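Local coordinates for basic helix-loop-helix, putative, expressed (Oryza sativa subsp. japonica, PDB 5LW0), which binds ADP-ribose through its macrodomain, one part of a larger, probably aprataxin-like protein that is likely to act in DNA repair, at residues S167-P172 / I188-G193; D51-S56 / K83-S88. All coordinates share one frame; numbering follows the deposited sequence.

Contact 1 (S167-P172 / I188-G193); sequences SSVAVP and IIHVLG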
loop_
_atom_site.group_PDB
_atom_site.type_symbol
_atom_site.label_atom_id
_atom_site.label_comp_id
_atom_site.label_asym_id
_atom_site.label_seq_id
_atom_site.Cartn_x
_atom_site.Cartn_y
_atom_site.Cartn_z
ATOM N N SER A 167 -2.555 10.187 5.096
ATOM C CA SER A 167 -2.459 10.782 3.757
ATOM C C SER A 167 -1.443 10.045 2.902
ATOM O O SER A 167 -0.689 9.143 3.376
ATOM C CB SER A 167 -2.122 12.254 3.844
ATOM O OG SER A 167 -0.827 12.447 4.326
ATOM N N SER A 168 -1.448 10.353 1.619
ATOM C CA SER A 168 -0.598 9.639 0.691
ATOM C C SER A 168 -0.212 10.582 -0.436
ATOM O O SER A 168 -0.820 11.658 -0.585
ATOM C CB SER A 168 -1.281 8.400 0.155
ATOM O OG SER A 168 -2.397 8.744 -0.608
ATOM N N VAL A 169 0.814 10.211 -1.201
ATOM C CA VAL A 169 1.238 10.972 -2.379
ATOM C C VAL A 169 1.720 10.030 -3.474
ATOM O O VAL A 169 2.437 9.110 -3.215
ATOM C CB VAL A 169 2.331 12.026 -2.032
ATOM C CG1 VAL A 169 3.552 11.403 -1.481
ATOM C CG2 VAL A 169 2.663 12.884 -3.258
ATOM N N ALA A 170 1.225 10.265 -4.695
ATOM C CA ALA A 170 1.545 9.470 -5.847
ATOM C C ALA A 170 2.731 10.018 -6.508
ATOM O O ALA A 170 2.812 11.231 -6.777
ATOM C CB ALA A 170 0.384 9.448 -6.831
ATOM N N VAL A 171 3.669 9.131 -6.807
ATOM C CA VAL A 171 4.936 9.554 -7.453
ATOM C C VAL A 171 5.132 8.739 -8.700
ATOM O O VAL A 171 5.214 7.506 -8.630
ATOM C CB VAL A 171 6.112 9.328 -6.496
ATOM C CG1 VAL A 171 7.442 9.733 -7.163
ATOM C CG2 VAL A 171 5.903 10.110 -5.185
ATOM N N PRO A 172 5.326 9.401 -9.863
ATOM C CA PRO A 172 5.659 8.605 -11.040
ATOM C C PRO A 172 7.081 8.120 -10.985
ATOM O O PRO A 172 7.965 8.860 -10.572
ATOM C CB PRO A 172 5.485 9.578 -12.219
ATOM C CG PRO A 172 4.986 10.823 -11.655
ATOM C CD PRO A 172 5.156 10.813 -10.169
ATOM N N ILE A 188 4.591 4.806 -7.659
ATOM C CA ILE A 188 4.598 4.394 -6.273
ATOM C C ILE A 188 3.767 5.394 -5.491
ATOM O O ILE A 188 3.929 6.581 -5.662
ATOM C CB ILE A 188 6.051 4.357 -5.741
ATOM C CG1 ILE A 188 6.799 3.175 -6.471
ATOM C CG2 ILE A 188 6.070 4.232 -4.232
ATOM C CD1 ILE A 188 8.240 3.167 -6.250
ATOM N N ILE A 189 2.893 4.909 -4.650
ATOM C CA ILE A 189 2.130 5.776 -3.798
ATOM C C ILE A 189 2.610 5.594 -2.382
ATOM O O ILE A 189 2.352 4.559 -1.776
ATOM C CB ILE A 189 0.580 5.495 -3.906
ATOM C CG1 ILE A 189 0.123 5.550 -5.354
ATOM C CG2 ILE A 189 -0.149 6.473 -3.012
ATOM C CD1 ILE A 189 -1.331 5.128 -5.574
ATOM N N HIS A 190 3.281 6.629 -1.830
ATOM C CA HIS A 190 3.706 6.618 -0.459
ATOM C C HIS A 190 2.484 6.898 0.419
ATOM O O HIS A 190 1.817 7.893 0.217
ATOM C CB HIS A 190 4.715 7.709 -0.209
ATOM C CG HIS A 190 5.963 7.598 -1.031
ATOM N ND1 HIS A 190 6.858 6.561 -0.892
ATOM C CD2 HIS A 190 6.509 8.444 -1.919
ATOM C CE1 HIS A 190 7.907 6.776 -1.677
ATOM N NE2 HIS A 190 7.706 7.899 -2.334
ATOM N N VAL A 191 2.292 6.101 1.467
ATOM C CA VAL A 191 1.165 6.230 2.391
ATOM C C VAL A 191 1.708 6.291 3.812
ATOM O O VAL A 191 2.614 5.487 4.150
ATOM C CB VAL A 191 0.280 4.988 2.326
ATOM C CG1 VAL A 191 -0.930 5.236 3.175
ATOM C CG2 VAL A 191 -0.099 4.665 0.904
ATOM N N LEU A 192 1.217 7.197 4.624
ATOM C CA LEU A 192 1.642 7.252 6.044
ATOM C C LEU A 192 0.460 6.807 6.891
ATOM O O LEU A 192 -0.566 7.510 6.983
ATOM C CB LEU A 192 2.084 8.642 6.446
ATOM C CG LEU A 192 2.602 8.724 7.908
ATOM C CD1 LEU A 192 3.810 7.859 8.101
ATOM C CD2 LEU A 192 2.883 10.163 8.257
ATOM N N GLY A 193 0.605 5.669 7.565
ATOM C CA GLY A 193 -0.432 5.226 8.433
ATOM C C GLY A 193 -0.253 5.752 9.861
ATOM O O GLY A 193 0.764 6.326 10.138
#
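V169 and H190 form a hydrogen-bonded pair at the middle of an antiparallel strand pairing, in which the axes of 167-172 and 188-192 approach to 4.6 Å with their directions 163° apart. V169 N donates to H190 O at 2.9 Å, and H190 N returns a bond to V169 O that is more bent, 138° at the hydrogen. At the next hydrogen-bonded pair, two residues on, V171 N reaches I188 O at 2.8 Å and I188 N bonds back to V171 O. S168 with V191 and A170 with I189 are non-hydrogen-bonded pairs, and S168 CA brings its hydrogen to within CA-H...O range of H190 O.

V169, V171, I188 and H190 share one face of the sheet. The imidazole is the flat group there: V171 CG2 stands 3.7 Å from H190 CD2 in an oblique approach, I188 CG2 lies over one ring face, offset toward the rim, and V169 CG1 sits at the ring edge, 4.1 Å from H190 CB. The ring's rotation is fixed by bonds at both nitrogens, NE2 to T156 OG1 and ND1 to N127 ND2. On the other face S168 CB is 3.9 Å from I189 CG2, and A170 CB 4.2 Å from I189 CG1. S168 OG is held by S221 OG and N225 ND2.

Strand 167-172 is an outermost strand of the six-stranded mixed sheet within this chain, and 187-192 separates it from 124-128, to which I189 and V191 are bonded. Helix 150-159 packs on V169, V171 and I188, whereas helix 208-230 lies against I189 and V191, giving the alpha/beta/alpha sandwich of a macrodomain.

Contact 2 (D51-S56 / K83-S88); sequences DLDRAS and KSRILS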
loop_
_atom_site.group_PDB
_atom_site.type_symbol
_atom_site.label_atom_id
_atom_site.label_comp_id
_atom_site.label_asym_id
_atom_site.label_seq_id
_atom_site.Cartn_x
_atom_site.Cartn_y
_atom_site.Cartn_z
ATOM N N ASP A 51 -2.802 -2.993 15.736
ATOM C CA ASP A 51 -3.523 -4.269 15.947
ATOM C C ASP A 51 -4.040 -4.925 14.658
ATOM O O ASP A 51 -4.755 -4.292 13.865
ATOM C CB ASP A 51 -4.719 -4.004 16.819
ATOM C CG ASP A 51 -5.431 -5.241 17.194
ATOM O OD1 ASP A 51 -6.437 -5.563 16.537
ATOM O OD2 ASP A 51 -5.094 -5.825 18.270
ATOM N N LEU A 52 -3.716 -6.208 14.471
ATOM C CA LEU A 52 -4.073 -6.885 13.173
ATOM C C LEU A 52 -5.523 -7.118 13.002
ATOM O O LEU A 52 -6.055 -7.081 11.881
ATOM C CB LEU A 52 -3.337 -8.238 13.058
ATOM C CG LEU A 52 -1.851 -8.289 13.190
ATOM C CD1 LEU A 52 -1.356 -9.664 12.756
ATOM C CD2 LEU A 52 -1.214 -7.231 12.365
ATOM N N ASP A 53 -6.225 -7.465 14.080
ATOM C CA ASP A 53 -7.645 -7.667 13.971
ATOM C C ASP A 53 -8.347 -6.398 13.526
ATOM O O ASP A 53 -9.223 -6.423 12.655
ATOM C CB ASP A 53 -8.227 -8.192 15.277
ATOM C CG ASP A 53 -7.690 -9.561 15.624
ATOM O OD1 ASP A 53 -8.178 -10.539 15.023
ATOM O OD2 ASP A 53 -6.779 -9.660 16.491
ATOM N N ARG A 54 -8.034 -5.281 14.192
ATOM C CA ARG A 54 -8.640 -4.015 13.811
ATOM C C ARG A 54 -8.232 -3.600 12.364
ATOM O O ARG A 54 -9.075 -3.162 11.599
ATOM C CB ARG A 54 -8.259 -2.949 14.807
ATOM C CG ARG A 54 -8.821 -1.562 14.526
ATOM C CD ARG A 54 -10.311 -1.474 14.453
ATOM N NE ARG A 54 -10.962 -1.940 15.609
ATOM C CZ ARG A 54 -11.288 -1.163 16.668
ATOM N NH1 ARG A 54 -10.977 0.142 16.690
ATOM N NH2 ARG A 54 -11.928 -1.698 17.725
ATOM N N ALA A 55 -6.959 -3.749 12.060
ATOM C CA ALA A 55 -6.455 -3.400 10.693
ATOM C C ALA A 55 -7.200 -4.193 9.622
ATOM O O ALA A 55 -7.578 -3.630 8.573
ATOM C CB ALA A 55 -4.995 -3.585 10.600
ATOM N N SER A 56 -7.381 -5.498 9.855
ATOM C CA SER A 56 -8.002 -6.308 8.829
ATOM C C SER A 56 -9.479 -5.874 8.589
ATOM O O SER A 56 -9.953 -5.904 7.463
ATOM C CB SER A 56 -7.847 -7.815 9.159
ATOM O OG SER A 56 -8.471 -8.142 10.406
ATOM N N LYS A 83 2.443 -17.516 5.763
ATOM C CA LYS A 83 1.909 -17.601 7.115
ATOM C C LYS A 83 1.402 -16.290 7.642
ATOM O O LYS A 83 0.891 -16.224 8.786
ATOM C CB LYS A 83 2.972 -18.112 8.073
ATOM C CG LYS A 83 3.621 -19.411 7.605
ATOM C CD LYS A 83 4.955 -19.643 8.298
ATOM C CE LYS A 83 4.753 -20.142 9.702
ATOM N NZ LYS A 83 4.210 -21.530 9.707
ATOM N N SER A 84 1.468 -15.243 6.816
ATOM C CA SER A 84 0.960 -13.907 7.208
ATOM C C SER A 84 -0.386 -13.946 7.893
ATOM O O SER A 84 -1.392 -14.344 7.324
ATOM C CB SER A 84 0.814 -13.024 5.987
ATOM O OG SER A 84 0.217 -11.841 6.369
ATOM N N ARG A 85 -0.417 -13.425 9.118
ATOM C CA ARG A 85 -1.605 -13.326 9.838
ATOM C C ARG A 85 -2.558 -12.291 9.250
ATOM O O ARG A 85 -3.769 -12.499 9.202
ATOM C CB ARG A 85 -1.298 -13.000 11.313
ATOM C CG ARG A 85 -2.547 -12.947 12.135
ATOM C CD ARG A 85 -2.370 -13.453 13.572
ATOM N NE ARG A 85 -3.695 -13.543 14.201
ATOM C CZ ARG A 85 -4.256 -12.573 14.933
ATOM N NH1 ARG A 85 -3.588 -11.450 15.211
ATOM N NH2 ARG A 85 -5.485 -12.741 15.417
ATOM N N ILE A 86 -2.021 -11.175 8.767
ATOM C CA ILE A 86 -2.902 -10.170 8.186
ATOM C C ILE A 86 -3.552 -10.698 6.891
ATOM O O ILE A 86 -4.754 -10.498 6.671
ATOM C CB ILE A 86 -2.176 -8.797 7.952
ATOM C CG1 ILE A 86 -3.183 -7.723 7.631
ATOM C CG2 ILE A 86 -1.115 -8.895 6.843
ATOM C CD1 ILE A 86 -4.087 -7.350 8.775
ATOM N N LEU A 87 -2.833 -11.465 6.091
ATOM C CA LEU A 87 -3.489 -12.040 4.897
ATOM C C LEU A 87 -4.604 -13.026 5.279
ATOM O O LEU A 87 -5.686 -13.022 4.697
ATOM C CB LEU A 87 -2.490 -12.699 3.934
ATOM C CG LEU A 87 -1.424 -11.828 3.318
ATOM C CD1 LEU A 87 -0.652 -12.614 2.267
ATOM C CD2 LEU A 87 -2.005 -10.568 2.722
ATOM N N SER A 88 -4.365 -13.834 6.298
ATOM C CA SER A 88 -5.347 -14.825 6.737
ATOM C C SER A 88 -6.645 -14.168 7.268
ATOM O O SER A 88 -7.759 -14.562 6.897
ATOM C CB SER A 88 -4.736 -15.730 7.835
ATOM O OG SER A 88 -5.661 -16.723 8.222
#
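Two helix starts meet beside the ADP-ribose pocket, where L52 and D53 in the first turn of helix 52-69 pack against R85 and I86 in the first turn of helix 85-96. With CG anti to the backbone N (chi1 -177°), R85 CG meets L52 CD1 at 3.5 Å; the same methyl also touches R85 CB, the two side chains crossing obliquely. The far end of R85 turns to D53: NH2 and OD1 make a long salt bridge of 3.5 Å, with OD2 equally near NH2 and the carboxylate and guanidinium planes 68° apart. An alanine in place of D53 would probably leave the R85 guanidinium without this acidic mate and freer to turn.

Both turns begin with an N-cap, the usual way to satisfy backbone N-H groups at a helix start. D51 OD1 accepts from R54 N at 2.9 Å with its anti lone pair, and S84 OG accepts from L87 N at 3.1 Å. Further into the interface, I86 CD1 reaches between the helices, 3.7 Å from L52 O and 3.8 Å from S56 CB, with A55 CB at 4.3 Å. S56 OG is bonded to K93 NZ, and L89 continues the packing against L52, D53 and S56.

Overall arrangement
From the N terminus the chain enters contact 2 first, at 51-56. The rest of helix 52-69 and strand 74-79 follow before 83-88 closes this loop of 26 residues, tying the starts of two helices together. The chain then adds strands 104-108 and 124-128 and two helices before contact 1, where 167-172 pairs with 188-193 across 15 residues that include helix 178-183. The two loops are in series and neither nest nor cross. The centres of contact 1 and contact 2 lie about 22 Å apart, on opposite sides of the chain's centre, and the nearest atoms of contact 1 and contact 2 are about 10 Å apart. The bound ADP-ribose approaches both, about 4 Å from the I86 side chain and about 6 Å from that of L192.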